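Long-range contacts in arginyl-trna synthetase (PDB 1IQ0), which probably attaches L-arginine to its cognate tRNA(Arg) at the cost of ATP, as a monomeric class I aminoacyl-tRNA synthetase: residues Lys95-Arg101 with Tyr138-Glu142; Leu528-Leu532 with Gly580-Leu584; Met1-Glu7 with Asp511-Leu517; His382-Glu386 with Glu450-Gln454. All coordinates share one frame; numbering follows the deposited sequence.

Interaction 1: residues Lys95-Arg101 with Tyr138-Glu142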
loop_
_atom_site.group_PDB
_atom_site.type_symbol
_atom_site.label_atom_id
_atom_site.label_comp_id
_atom_site.label_asym_id
_atom_site.label_seq_id
_atom_site.Cartn_x
_atom_site.Cartn_y
_atom_site.Cartn_z
ATOM N N LYS A 95 20.073 4.693 -6.610
ATOM C CA LYS A 95 18.708 4.392 -7.033
ATOM C C LYS A 95 17.716 5.474 -6.594
ATOM O O LYS A 95 17.608 5.798 -5.408
ATOM C CB LYS A 95 18.271 3.022 -6.487
ATOM C CG LYS A 95 19.210 2.401 -5.443
ATOM C CD LYS A 95 19.357 3.276 -4.192
ATOM C CE LYS A 95 18.030 3.462 -3.474
ATOM N NZ LYS A 95 18.082 4.572 -2.481
ATOM N N ALA A 96 16.992 6.027 -7.561
ATOM C CA ALA A 96 16.020 7.077 -7.284
ATOM C C ALA A 96 14.695 6.792 -7.990
ATOM O O ALA A 96 14.609 5.880 -8.823
ATOM C CB ALA A 96 16.577 8.426 -7.737
ATOM N N PRO A 97 13.638 7.563 -7.658
ATOM C CA PRO A 97 12.327 7.367 -8.286
ATOM C C PRO A 97 12.435 7.340 -9.810
ATOM O O PRO A 97 13.258 8.042 -10.399
ATOM C CB PRO A 97 11.522 8.563 -7.778
ATOM C CG PRO A 97 12.080 8.770 -6.397
ATOM C CD PRO A 97 13.575 8.621 -6.626
ATOM N N PHE A 98 11.599 6.522 -10.440
ATOM C CA PHE A 98 11.591 6.384 -11.887
ATOM C C PHE A 98 10.950 7.591 -12.572
ATOM O O PHE A 98 10.339 8.434 -11.915
ATOM C CB PHE A 98 10.856 5.102 -12.269
ATOM C CG PHE A 98 11.479 3.863 -11.699
ATOM C CD1 PHE A 98 11.363 3.571 -10.348
ATOM C CD2 PHE A 98 12.218 3.007 -12.508
ATOM C CE1 PHE A 98 11.976 2.446 -9.804
ATOM C CE2 PHE A 98 12.837 1.877 -11.976
ATOM C CZ PHE A 98 12.715 1.597 -10.620
ATOM N N PRO A 99 11.103 7.701 -13.903
ATOM C CA PRO A 99 10.527 8.818 -14.661
ATOM C C PRO A 99 9.027 8.949 -14.411
ATOM O O PRO A 99 8.312 7.947 -14.338
ATOM C CB PRO A 99 10.827 8.439 -16.108
ATOM C CG PRO A 99 12.120 7.696 -15.991
ATOM C CD PRO A 99 11.872 6.812 -14.792
ATOM N N ARG A 100 8.556 10.183 -14.282
ATOM C CA ARG A 100 7.142 10.422 -14.050
ATOM C C ARG A 100 6.310 10.142 -15.295
ATOM O O ARG A 100 6.660 10.553 -16.402
ATOM C CB ARG A 100 6.907 11.869 -13.596
ATOM C CG ARG A 100 5.442 12.318 -13.671
ATOM C CD ARG A 100 4.526 11.462 -12.795
ATOM N NE ARG A 100 4.556 11.862 -11.391
ATOM C CZ ARG A 100 4.070 13.014 -10.933
ATOM N NH1 ARG A 100 3.514 13.883 -11.770
ATOM N NH2 ARG A 100 4.136 13.296 -9.638
ATOM N N ARG A 101 5.214 9.422 -15.099
ATOM C CA ARG A 101 4.281 9.100 -16.170
ATOM C C ARG A 101 2.975 9.809 -15.817
ATOM O O ARG A 101 2.468 9.663 -14.710
ATOM C CB ARG A 101 4.056 7.588 -16.244
ATOM C CG ARG A 101 5.191 6.825 -16.905
ATOM C CD ARG A 101 5.009 5.326 -16.735
ATOM N NE ARG A 101 5.284 4.905 -15.362
ATOM C CZ ARG A 101 4.962 3.716 -14.864
ATOM N NH1 ARG A 101 4.345 2.818 -15.620
ATOM N NH2 ARG A 101 5.263 3.423 -13.605
ATOM N N TYR A 138 6.794 6.384 -6.246
ATOM C CA TYR A 138 8.212 6.123 -6.473
ATOM C C TYR A 138 8.410 5.474 -7.843
ATOM O O TYR A 138 9.362 5.777 -8.561
ATOM C CB TYR A 138 8.756 5.182 -5.392
ATOM C CG TYR A 138 10.255 4.946 -5.462
ATOM C CD1 TYR A 138 11.149 5.808 -4.824
ATOM C CD2 TYR A 138 10.779 3.865 -6.172
ATOM C CE1 TYR A 138 12.520 5.597 -4.890
ATOM C CE2 TYR A 138 12.151 3.644 -6.245
ATOM C CZ TYR A 138 13.015 4.512 -5.602
ATOM O OH TYR A 138 14.374 4.291 -5.661
ATOM N N ALA A 139 7.497 4.576 -8.192
ATOM C CA ALA A 139 7.553 3.862 -9.458
ATOM C C ALA A 139 7.221 4.734 -10.672
ATOM O O ALA A 139 7.192 4.245 -11.800
ATOM C CB ALA A 139 6.627 2.673 -9.407
ATOM N N GLY A 140 6.950 6.015 -10.438
ATOM C CA GLY A 140 6.668 6.911 -11.544
ATOM C C GLY A 140 5.243 7.382 -11.754
ATOM O O GLY A 140 5.013 8.254 -12.591
ATOM N N ARG A 141 4.286 6.829 -11.014
ATOM C CA ARG A 141 2.892 7.223 -11.187
ATOM C C ARG A 141 2.522 8.509 -10.464
ATOM O O ARG A 141 3.084 8.831 -9.412
ATOM C CB ARG A 141 1.957 6.101 -10.717
ATOM C CG ARG A 141 2.219 4.745 -11.375
ATOM C CD ARG A 141 2.289 4.856 -12.894
ATOM N NE ARG A 141 1.032 5.289 -13.502
ATOM C CZ ARG A 141 -0.032 4.509 -13.661
ATOM N NH1 ARG A 141 -0.001 3.247 -13.254
ATOM N NH2 ARG A 141 -1.125 4.987 -14.245
ATOM N N GLU A 142 1.580 9.247 -11.050
ATOM C CA GLU A 142 1.078 10.483 -10.460
ATOM C C GLU A 142 -0.015 9.985 -9.520
ATOM O O GLU A 142 -1.069 9.522 -9.963
ATOM C CB GLU A 142 0.488 11.401 -11.533
ATOM C CG GLU A 142 -0.026 12.717 -10.973
ATOM C CD GLU A 142 -0.615 13.622 -12.032
ATOM O OE1 GLU A 142 -1.025 14.747 -11.680
ATOM O OE2 GLU A 142 -0.671 13.217 -13.212
HETATM O O HOH W 1 15.060 3.450 -8.171
HETATM O O HOH W 2 6.052 10.174 -9.649
HETATM O O HOH W 3 0.790 8.213 -13.524
#
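Pro97 lies across the phenol ring of Tyr138, its CA over the middle of one face and 3.9 Å from the ring centroid, a CH-pi contact, while CG reaches Tyr138 CD1. The phenol is carried alongside the Ala96-Pro97 backbone with CG of Tyr138 anti to its own backbone N (chi1 -175°). Its hydroxyl donates a hydrogen bond to water 1, which in turn donates to Ala96 O. One residue on, Phe98 meets the same tyrosine through backbone and ring: Phe98 N bonds to Tyr138 O at 3.0 Å, almost in line with the carbonyl, and Phe98 CD1 brings the ring edge to that oxygen. The two rings are steeply inclined, with Phe98 CE1 3.8 Å from Tyr138 CE2.

Gly140 ends helix 120-138 in a Schellman motif, and its positive phi together with the nearness of Pro99 O would bar a CB. The carbonyls at this helix end are taken by Arg101, whose N bonds to Gly140 O at 2.8 Å and whose NH2 reaches Ala139 O at 2.8 Å from above the carbonyl plane. Arg141 CD covers one face of the Arg101 guanidinium, while the Arg141 head turns off to a salt bridge with Glu348. The Arg100 guanidinium lies nearly parallel to the Glu142 carboxylate, but Arg100 NH1 and Glu142 OE2 stay 4.5 Å apart, and water 2 accepts from Arg100 NE.

Carbonyls at the helix end thus supply all three direct acceptors, and an arginine supplies two of the three donors. Since a helix C-terminus carries partial negative charge, the cationic Arg101 is probably well matched to this end.

Interaction 2: residues Leu528-Leu532 with Gly580-Leu584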
loop_
_atom_site.group_PDB
_atom_site.type_symbol
_atom_site.label_atom_id
_atom_site.label_comp_id
_atom_site.label_asym_id
_atom_site.label_seq_id
_atom_site.Cartn_x
_atom_site.Cartn_y
_atom_site.Cartn_z
ATOM N N LEU A 528 7.683 -5.934 -1.478
ATOM C CA LEU A 528 8.783 -5.040 -1.143
ATOM C C LEU A 528 9.231 -5.363 0.277
ATOM O O LEU A 528 10.422 -5.411 0.569
ATOM C CB LEU A 528 8.338 -3.580 -1.199
ATOM C CG LEU A 528 9.396 -2.500 -1.472
ATOM C CD1 LEU A 528 9.039 -1.266 -0.671
ATOM C CD2 LEU A 528 10.795 -2.973 -1.118
ATOM N N ALA A 529 8.256 -5.576 1.154
ATOM C CA ALA A 529 8.534 -5.893 2.542
ATOM C C ALA A 529 9.407 -7.135 2.612
ATOM O O ALA A 529 10.404 -7.155 3.324
ATOM C CB ALA A 529 7.225 -6.124 3.300
ATOM N N GLN A 530 9.031 -8.164 1.861
ATOM C CA GLN A 530 9.785 -9.408 1.851
ATOM C C GLN A 530 11.192 -9.180 1.288
ATOM O O GLN A 530 12.160 -9.742 1.788
ATOM C CB GLN A 530 9.045 -10.469 1.033
ATOM C CG GLN A 530 9.709 -11.840 1.030
ATOM C CD GLN A 530 9.951 -12.377 2.433
ATOM O OE1 GLN A 530 9.025 -12.469 3.247
ATOM N NE2 GLN A 530 11.202 -12.729 2.723
ATOM N N TYR A 531 11.310 -8.357 0.250
ATOM C CA TYR A 531 12.626 -8.076 -0.310
ATOM C C TYR A 531 13.531 -7.438 0.746
ATOM O O TYR A 531 14.724 -7.742 0.822
ATOM C CB TYR A 531 12.543 -7.111 -1.499
ATOM C CG TYR A 531 13.911 -6.604 -1.909
ATOM C CD1 TYR A 531 14.814 -7.436 -2.578
ATOM C CD2 TYR A 531 14.337 -5.318 -1.564
ATOM C CE1 TYR A 531 16.112 -7.000 -2.891
ATOM C CE2 TYR A 531 15.635 -4.873 -1.872
ATOM C CZ TYR A 531 16.514 -5.725 -2.535
ATOM O OH TYR A 531 17.796 -5.307 -2.839
ATOM N N LEU A 532 12.964 -6.543 1.548
ATOM C CA LEU A 532 13.742 -5.861 2.575
ATOM C C LEU A 532 14.230 -6.825 3.651
ATOM O O LEU A 532 15.324 -6.659 4.180
ATOM C CB LEU A 532 12.925 -4.726 3.197
ATOM C CG LEU A 532 12.611 -3.562 2.246
ATOM C CD1 LEU A 532 11.843 -2.483 3.005
ATOM C CD2 LEU A 532 13.903 -2.984 1.671
ATOM N N GLY A 580 13.746 1.883 0.755
ATOM C CA GLY A 580 12.729 0.847 0.849
ATOM C C GLY A 580 11.839 1.039 2.070
ATOM O O GLY A 580 10.616 1.000 1.972
ATOM N N LEU A 581 12.454 1.253 3.225
ATOM C CA LEU A 581 11.715 1.457 4.468
ATOM C C LEU A 581 10.732 2.621 4.340
ATOM O O LEU A 581 9.583 2.537 4.772
ATOM C CB LEU A 581 12.701 1.728 5.606
ATOM C CG LEU A 581 12.879 0.682 6.719
ATOM C CD1 LEU A 581 12.327 -0.675 6.326
ATOM C CD2 LEU A 581 14.352 0.604 7.063
ATOM N N ASP A 582 11.199 3.705 3.733
ATOM C CA ASP A 582 10.390 4.893 3.538
ATOM C C ASP A 582 9.133 4.622 2.707
ATOM O O ASP A 582 8.078 5.201 2.962
ATOM C CB ASP A 582 11.220 5.982 2.861
ATOM C CG ASP A 582 10.433 7.262 2.654
ATOM O OD1 ASP A 582 10.140 7.940 3.662
ATOM O OD2 ASP A 582 10.102 7.584 1.488
ATOM N N LEU A 583 9.246 3.742 1.717
ATOM C CA LEU A 583 8.105 3.428 0.865
ATOM C C LEU A 583 7.025 2.650 1.621
ATOM O O LEU A 583 5.902 2.518 1.148
ATOM C CB LEU A 583 8.566 2.642 -0.366
ATOM C CG LEU A 583 9.546 3.373 -1.288
ATOM C CD1 LEU A 583 9.888 2.483 -2.490
ATOM C CD2 LEU A 583 8.927 4.694 -1.751
ATOM N N LEU A 584 7.375 2.137 2.795
ATOM C CA LEU A 584 6.433 1.399 3.630
ATOM C C LEU A 584 6.089 2.286 4.829
ATOM O O LEU A 584 5.539 1.826 5.828
ATOM C CB LEU A 584 7.059 0.085 4.113
ATOM C CG LEU A 584 7.623 -0.877 3.051
ATOM C CD1 LEU A 584 8.117 -2.134 3.761
ATOM C CD2 LEU A 584 6.563 -1.245 2.004
#
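Leu584 spreads its two methyls between the leucines of the facing helix: CD2 comes to 3.6 Å from Leu528 CD1, and CD1 to 3.8 Å from Leu532 CD1. The fork is set by CG being anti to the carbonyl carbon (chi1 -55°), which carries the side chain out toward helix 525-544. CD1 also settles over Ala529, whose short side chain lets the leucine come close to the backbone, 4.0 Å from Ala529 CA.

Leu532 points the other way, into helix 562-583. Its CD1 meets the main chain at Gly580 C, 3.6 Å away, and the end of the Leu581 side chain, CD1 to CD1 at 3.8 Å. Gly580 is what permits this approach, for a CB there would run into Leu532 CD2. Leu528 CD1 lies over the Gly580 carbonyl oxygen and against Leu583 CB, so one methyl touches three residues. Cutting Leu584 back to an alanine is likely to open a gap between Leu528 and Leu532 and uncover Ala529 on this side.

Both segments belong to the DALR anticodon-binding domain of the family, and Ile135 of helix 120-138 and Phe444 of helix 430-448 close in around them. Every touching residue is buried, and main-chain groups such as Leu532 N and Leu528 O are paired inside their own helix. Cohesion therefore rests on the fit of methyls and on exclusion of water.

Interaction 3: residues Met1-Glu7 with Asp511-Leu517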
loop_
_atom_site.group_PDB
_atom_site.type_symbol
_atom_site.label_atom_id
_atom_site.label_comp_id
_atom_site.label_asym_id
_atom_site.label_seq_id
_atom_site.Cartn_x
_atom_site.Cartn_y
_atom_site.Cartn_z
ATOM N N MET A 1 18.205 0.339 -15.749
ATOM C CA MET A 1 18.258 -0.754 -14.738
ATOM C C MET A 1 19.128 -1.899 -15.249
ATOM O O MET A 1 19.988 -1.698 -16.109
ATOM C CB MET A 1 16.849 -1.270 -14.451
ATOM C CG MET A 1 16.754 -2.179 -13.236
ATOM S SD MET A 1 15.163 -2.981 -13.149
ATOM C CE MET A 1 14.115 -1.534 -12.844
ATOM N N LEU A 2 18.903 -3.099 -14.721
ATOM C CA LEU A 2 19.681 -4.264 -15.124
ATOM C C LEU A 2 18.763 -5.426 -15.505
ATOM O O LEU A 2 18.777 -5.888 -16.648
ATOM C CB LEU A 2 20.622 -4.681 -13.986
ATOM C CG LEU A 2 21.818 -5.599 -14.271
ATOM C CD1 LEU A 2 21.347 -6.891 -14.902
ATOM C CD2 LEU A 2 22.808 -4.884 -15.173
ATOM N N ARG A 3 17.966 -5.897 -14.550
ATOM C CA ARG A 3 17.055 -7.008 -14.807
ATOM C C ARG A 3 16.025 -6.687 -15.882
ATOM O O ARG A 3 15.757 -7.520 -16.744
ATOM C CB ARG A 3 16.340 -7.421 -13.523
ATOM C CG ARG A 3 17.239 -8.116 -12.529
ATOM C CD ARG A 3 16.486 -8.482 -11.268
ATOM N NE ARG A 3 15.385 -9.405 -11.525
ATOM C CZ ARG A 3 14.660 -9.977 -10.568
ATOM N NH1 ARG A 3 14.921 -9.723 -9.293
ATOM N NH2 ARG A 3 13.679 -10.807 -10.885
ATOM N N ARG A 4 15.453 -5.487 -15.832
ATOM C CA ARG A 4 14.455 -5.079 -16.814
ATOM C C ARG A 4 15.110 -4.878 -18.172
ATOM O O ARG A 4 14.513 -5.182 -19.210
ATOM C CB ARG A 4 13.754 -3.783 -16.378
ATOM C CG ARG A 4 12.688 -3.965 -15.292
ATOM C CD ARG A 4 11.525 -4.816 -15.789
ATOM N NE ARG A 4 10.575 -5.166 -14.731
ATOM C CZ ARG A 4 9.611 -4.369 -14.274
ATOM N NH1 ARG A 4 9.448 -3.153 -14.777
ATOM N NH2 ARG A 4 8.801 -4.797 -13.315
ATOM N N ALA A 5 16.335 -4.364 -18.162
ATOM C CA ALA A 5 17.069 -4.140 -19.401
ATOM C C ALA A 5 17.285 -5.497 -20.064
ATOM O O ALA A 5 17.265 -5.619 -21.291
ATOM C CB ALA A 5 18.404 -3.475 -19.107
ATOM N N LEU A 6 17.470 -6.521 -19.239
ATOM C CA LEU A 6 17.685 -7.866 -19.744
ATOM C C LEU A 6 16.390 -8.442 -20.322
ATOM O O LEU A 6 16.408 -9.114 -21.351
ATOM C CB LEU A 6 18.217 -8.765 -18.628
ATOM C CG LEU A 6 18.565 -10.211 -18.985
ATOM C CD1 LEU A 6 19.425 -10.269 -20.254
ATOM C CD2 LEU A 6 19.303 -10.837 -17.801
ATOM N N GLU A 7 15.267 -8.173 -19.665
ATOM C CA GLU A 7 13.983 -8.663 -20.148
ATOM C C GLU A 7 13.632 -7.941 -21.444
ATOM O O GLU A 7 13.047 -8.530 -22.347
ATOM C CB GLU A 7 12.885 -8.425 -19.107
ATOM C CG GLU A 7 13.215 -8.995 -17.742
ATOM C CD GLU A 7 12.072 -8.878 -16.755
ATOM O OE1 GLU A 7 11.398 -7.825 -16.746
ATOM O OE2 GLU A 7 11.860 -9.838 -15.982
ATOM N N ASP A 511 18.230 -6.547 -7.088
ATOM C CA ASP A 511 16.832 -6.967 -7.105
ATOM C C ASP A 511 15.870 -5.954 -6.501
ATOM O O ASP A 511 14.658 -6.155 -6.532
ATOM C CB ASP A 511 16.667 -8.297 -6.369
ATOM C CG ASP A 511 17.403 -9.422 -7.042
ATOM O OD1 ASP A 511 17.470 -9.422 -8.287
ATOM O OD2 ASP A 511 17.901 -10.318 -6.336
ATOM N N PHE A 512 16.404 -4.868 -5.957
ATOM C CA PHE A 512 15.577 -3.847 -5.329
ATOM C C PHE A 512 14.531 -3.187 -6.233
ATOM O O PHE A 512 13.355 -3.098 -5.876
ATOM C CB PHE A 512 16.461 -2.757 -4.736
ATOM C CG PHE A 512 15.692 -1.573 -4.223
ATOM C CD1 PHE A 512 14.819 -1.709 -3.149
ATOM C CD2 PHE A 512 15.827 -0.325 -4.826
ATOM C CE1 PHE A 512 14.094 -0.620 -2.680
ATOM C CE2 PHE A 512 15.103 0.772 -4.366
ATOM C CZ PHE A 512 14.235 0.623 -3.291
ATOM N N GLU A 513 14.963 -2.707 -7.394
ATOM C CA GLU A 513 14.052 -2.039 -8.305
ATOM C C GLU A 513 12.941 -2.965 -8.797
ATOM O O GLU A 513 11.800 -2.535 -8.968
ATOM C CB GLU A 513 14.837 -1.420 -9.474
ATOM C CG GLU A 513 15.844 -0.355 -9.009
ATOM C CD GLU A 513 16.377 0.522 -10.139
ATOM O OE1 GLU A 513 16.827 -0.024 -11.170
ATOM O OE2 GLU A 513 16.353 1.763 -9.989
ATOM N N GLU A 514 13.258 -4.237 -9.000
ATOM C CA GLU A 514 12.247 -5.180 -9.454
ATOM C C GLU A 514 11.206 -5.410 -8.361
ATOM O O GLU A 514 10.014 -5.562 -8.647
ATOM C CB GLU A 514 12.887 -6.514 -9.840
ATOM C CG GLU A 514 11.911 -7.516 -10.454
ATOM C CD GLU A 514 11.205 -6.973 -11.693
ATOM O OE1 GLU A 514 11.885 -6.380 -12.557
ATOM O OE2 GLU A 514 9.972 -7.148 -11.805
ATOM N N ALA A 515 11.658 -5.449 -7.111
ATOM C CA ALA A 515 10.742 -5.647 -5.995
ATOM C C ALA A 515 9.794 -4.450 -5.924
ATOM O O ALA A 515 8.600 -4.605 -5.669
ATOM C CB ALA A 515 11.517 -5.785 -4.680
ATOM N N VAL A 516 10.330 -3.255 -6.154
ATOM C CA VAL A 516 9.508 -2.054 -6.121
ATOM C C VAL A 516 8.487 -2.002 -7.266
ATOM O O VAL A 516 7.309 -1.703 -7.047
ATOM C CB VAL A 516 10.366 -0.786 -6.179
ATOM C CG1 VAL A 516 9.468 0.439 -6.281
ATOM C CG2 VAL A 516 11.235 -0.693 -4.936
ATOM N N LEU A 517 8.939 -2.301 -8.481
ATOM C CA LEU A 517 8.058 -2.269 -9.642
ATOM C C LEU A 517 7.014 -3.376 -9.629
ATOM O O LEU A 517 5.876 -3.158 -10.037
ATOM C CB LEU A 517 8.879 -2.330 -10.933
ATOM C CG LEU A 517 9.764 -1.095 -11.148
ATOM C CD1 LEU A 517 10.547 -1.232 -12.452
ATOM C CD2 LEU A 517 8.888 0.154 -11.178
HETATM O O HOH W 4 12.931 -8.578 -13.631
#
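Arg4 and Glu514 form the central salt bridge: Arg4 NH2 donates to the syn side of Glu514 OE2 at 3.0 Å, and NE makes a bent, weak bond to Glu514 OE1 at 2.8 Å. Their planes are 57° apart, so this is a twisted two-point grip and not a flat one. Leu517 CD1 covers one face of the Arg4 guanidinium. A leucine in place of Arg4 would probably leave the buried Glu514 carboxylate without its main cation, close to Glu7.

Arg3 binds Asp511 instead, NH1 meeting OD1 at 2.8 Å from above the carboxylate plane, while Glu514 CG rests over the centre of its guanidinium. The methyl of Met1, which is poorly ordered, reaches Leu517 CD1.

Second-shell groups hold these in place. Glu7 OE1 makes a salt bridge to Arg4 NE (3.4 Å); Glu7 OE2 accepts from Val25 N, Arg3 NH2 donates to Val25 O, and Arg27 bridges to Asp511 OD2. The ion pairs thus line a seam joining the N-terminal and DALR family regions. The axes of 3-7 and 512-517 are inclined at 76°, with strand 26-27 beside the ion pairs, Phe98 against Met1, and helices 120-138, 525-544 and 562-583 packing against segment 511-517.

Interaction 4: residues His382-Glu386 with Glu450-Gln454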
loop_
_atom_site.group_PDB
_atom_site.type_symbol
_atom_site.label_atom_id
_atom_site.label_comp_id
_atom_site.label_asym_id
_atom_site.label_seq_id
_atom_site.Cartn_x
_atom_site.Cartn_y
_atom_site.Cartn_z
ATOM N N HIS A 382 -9.396 -3.033 -6.518
ATOM C CA HIS A 382 -9.723 -3.230 -5.116
ATOM C C HIS A 382 -8.534 -3.925 -4.458
ATOM O O HIS A 382 -7.925 -4.828 -5.034
ATOM C CB HIS A 382 -10.961 -4.123 -4.958
ATOM C CG HIS A 382 -12.250 -3.369 -4.834
ATOM N ND1 HIS A 382 -13.448 -3.989 -4.548
ATOM C CD2 HIS A 382 -12.529 -2.049 -4.949
ATOM C CE1 HIS A 382 -14.409 -3.083 -4.491
ATOM N NE2 HIS A 382 -13.878 -1.898 -4.730
ATOM N N LEU A 383 -8.199 -3.488 -3.257
ATOM C CA LEU A 383 -7.125 -4.102 -2.511
ATOM C C LEU A 383 -7.822 -4.548 -1.230
ATOM O O LEU A 383 -7.988 -3.766 -0.290
ATOM C CB LEU A 383 -6.013 -3.083 -2.226
ATOM C CG LEU A 383 -4.703 -3.616 -1.631
ATOM C CD1 LEU A 383 -4.255 -4.844 -2.406
ATOM C CD2 LEU A 383 -3.630 -2.530 -1.674
ATOM N N ALA A 384 -8.276 -5.798 -1.223
ATOM C CA ALA A 384 -8.982 -6.354 -0.075
ATOM C C ALA A 384 -8.008 -7.004 0.899
ATOM O O ALA A 384 -7.056 -7.664 0.491
ATOM C CB ALA A 384 -10.017 -7.375 -0.545
ATOM N N TYR A 385 -8.256 -6.821 2.190
ATOM C CA TYR A 385 -7.373 -7.386 3.197
ATOM C C TYR A 385 -8.121 -8.162 4.272
ATOM O O TYR A 385 -9.291 -7.900 4.545
ATOM C CB TYR A 385 -6.562 -6.263 3.839
ATOM C CG TYR A 385 -7.427 -5.203 4.468
ATOM C CD1 TYR A 385 -7.901 -5.344 5.773
ATOM C CD2 TYR A 385 -7.793 -4.057 3.748
ATOM C CE1 TYR A 385 -8.715 -4.369 6.347
ATOM C CE2 TYR A 385 -8.604 -3.081 4.314
ATOM C CZ TYR A 385 -9.059 -3.240 5.611
ATOM O OH TYR A 385 -9.833 -2.259 6.185
ATOM N N GLU A 386 -7.430 -9.125 4.872
ATOM C CA GLU A 386 -8.007 -9.944 5.929
ATOM C C GLU A 386 -7.938 -9.269 7.296
ATOM O O GLU A 386 -7.330 -8.210 7.463
ATOM C CB GLU A 386 -7.299 -11.296 6.003
ATOM C CG GLU A 386 -8.011 -12.420 5.275
ATOM C CD GLU A 386 -9.451 -12.598 5.737
ATOM O OE1 GLU A 386 -9.788 -12.161 6.859
ATOM O OE2 GLU A 386 -10.242 -13.192 4.974
ATOM N N GLU A 450 0.750 -11.136 2.966
ATOM C CA GLU A 450 -0.188 -11.023 1.847
ATOM C C GLU A 450 -1.542 -10.617 2.399
ATOM O O GLU A 450 -2.006 -11.188 3.384
ATOM C CB GLU A 450 -0.345 -12.367 1.136
ATOM C CG GLU A 450 0.948 -13.037 0.736
ATOM C CD GLU A 450 0.709 -14.374 0.063
ATOM O OE1 GLU A 450 1.683 -15.136 -0.106
ATOM O OE2 GLU A 450 -0.455 -14.656 -0.301
ATOM N N PRO A 451 -2.202 -9.638 1.762
ATOM C CA PRO A 451 -3.517 -9.117 2.163
ATOM C C PRO A 451 -4.587 -10.192 2.392
ATOM O O PRO A 451 -5.418 -10.073 3.290
ATOM C CB PRO A 451 -3.885 -8.184 1.004
ATOM C CG PRO A 451 -2.552 -7.751 0.472
ATOM C CD PRO A 451 -1.774 -9.038 0.486
ATOM N N LYS A 452 -4.560 -11.234 1.571
ATOM C CA LYS A 452 -5.526 -12.327 1.670
ATOM C C LYS A 452 -5.344 -13.169 2.932
ATOM O O LYS A 452 -6.238 -13.924 3.320
ATOM C CB LYS A 452 -5.411 -13.219 0.431
ATOM C CG LYS A 452 -5.796 -12.512 -0.864
ATOM C CD LYS A 452 -4.775 -12.726 -1.982
ATOM C CE LYS A 452 -3.510 -11.892 -1.783
ATOM N NZ LYS A 452 -2.732 -12.296 -0.584
ATOM N N LYS A 453 -4.184 -13.043 3.567
ATOM C CA LYS A 453 -3.902 -13.793 4.783
ATOM C C LYS A 453 -4.167 -12.953 6.021
ATOM O O LYS A 453 -3.961 -11.741 6.023
ATOM C CB LYS A 453 -2.449 -14.281 4.796
ATOM C CG LYS A 453 -2.179 -15.480 3.894
ATOM C CD LYS A 453 -0.699 -15.857 3.913
ATOM C CE LYS A 453 -0.466 -17.286 3.439
ATOM N NZ LYS A 453 -1.006 -17.561 2.081
ATOM N N GLN A 454 -4.630 -13.618 7.071
ATOM C CA GLN A 454 -4.939 -12.987 8.348
ATOM C C GLN A 454 -3.638 -12.671 9.107
ATOM O O GLN A 454 -2.642 -13.381 8.966
ATOM C CB GLN A 454 -5.802 -13.950 9.162
ATOM C CG GLN A 454 -6.704 -13.322 10.196
ATOM C CD GLN A 454 -7.645 -14.341 10.816
ATOM O OE1 GLN A 454 -7.214 -15.256 11.522
ATOM N NE2 GLN A 454 -8.937 -14.195 10.545
#
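Pro451 O accepts the backbone N-H of Glu386 at 2.7 Å, nearly straight out from the carbonyl (163°), and receives a CA-H...O contact from Tyr385 CA at 3.3 Å as well. This oxygen is presented by a type I turn running from Glu450 to Lys453 and closed by Lys453 N to Glu450 O. The proline ring stands beside the strand: its CB is 3.3 Å from Ala384 O, and CG reaches toward Leu383 CD1.

Glu386 then folds over the turn with its aliphatic part. Its CG comes to Lys452 O at 3.0 Å and CB to Lys453 O at 3.4 Å, carbon meeting carbonyl oxygen, while the bend at chi2 (-55°) goes with a carboxylate carried elsewhere, to a salt bridge with Arg356. Tyr385 sends its ring away from the turn, CG lying between the backbone N and the carbonyl carbon (chi1 58°), and its hydroxyl is hydrogen-bonded to Asn125 OD1. Arg124 NH2 donates to Lys453 O and weakly to Glu386 O, tying both segments to the same guanidinium.

Both Arg124 and Asn125 belong to helix 120-138, whose start overlaps the predicted HIGH motif of class I synthetases; Leu128 of that helix also touches Leu383, Tyr385 and Pro451. Strand 380-390 runs parallel to strand 348-354 on one side and to the short edge strand 455-457 on the other, and this turn leads from helix 430-448 into that edge strand.

Interactions 1, 2 and 3 form one cluster, their centres 13 to 16 Å apart, and each touches the other two; Tyr138 packs against Leu583 of interaction 2 and Val516 of interaction 3, and Tyr531 meets Ala515. Interaction 4 stands apart, about 8 Å from interaction 2 at the nearest atoms, yet it shares with interaction 1 the mixed sheet of the catalytic domain; helix 120-138, whose last residue takes part in interaction 1, borders the other three. Along the chain, interaction 3 joins the N-terminus to segment 511-517 and so spans interactions 1 and 4, while interaction 2 follows. The cluster thus brings N-terminal, catalytic and anticodon-binding regions together in one monomer.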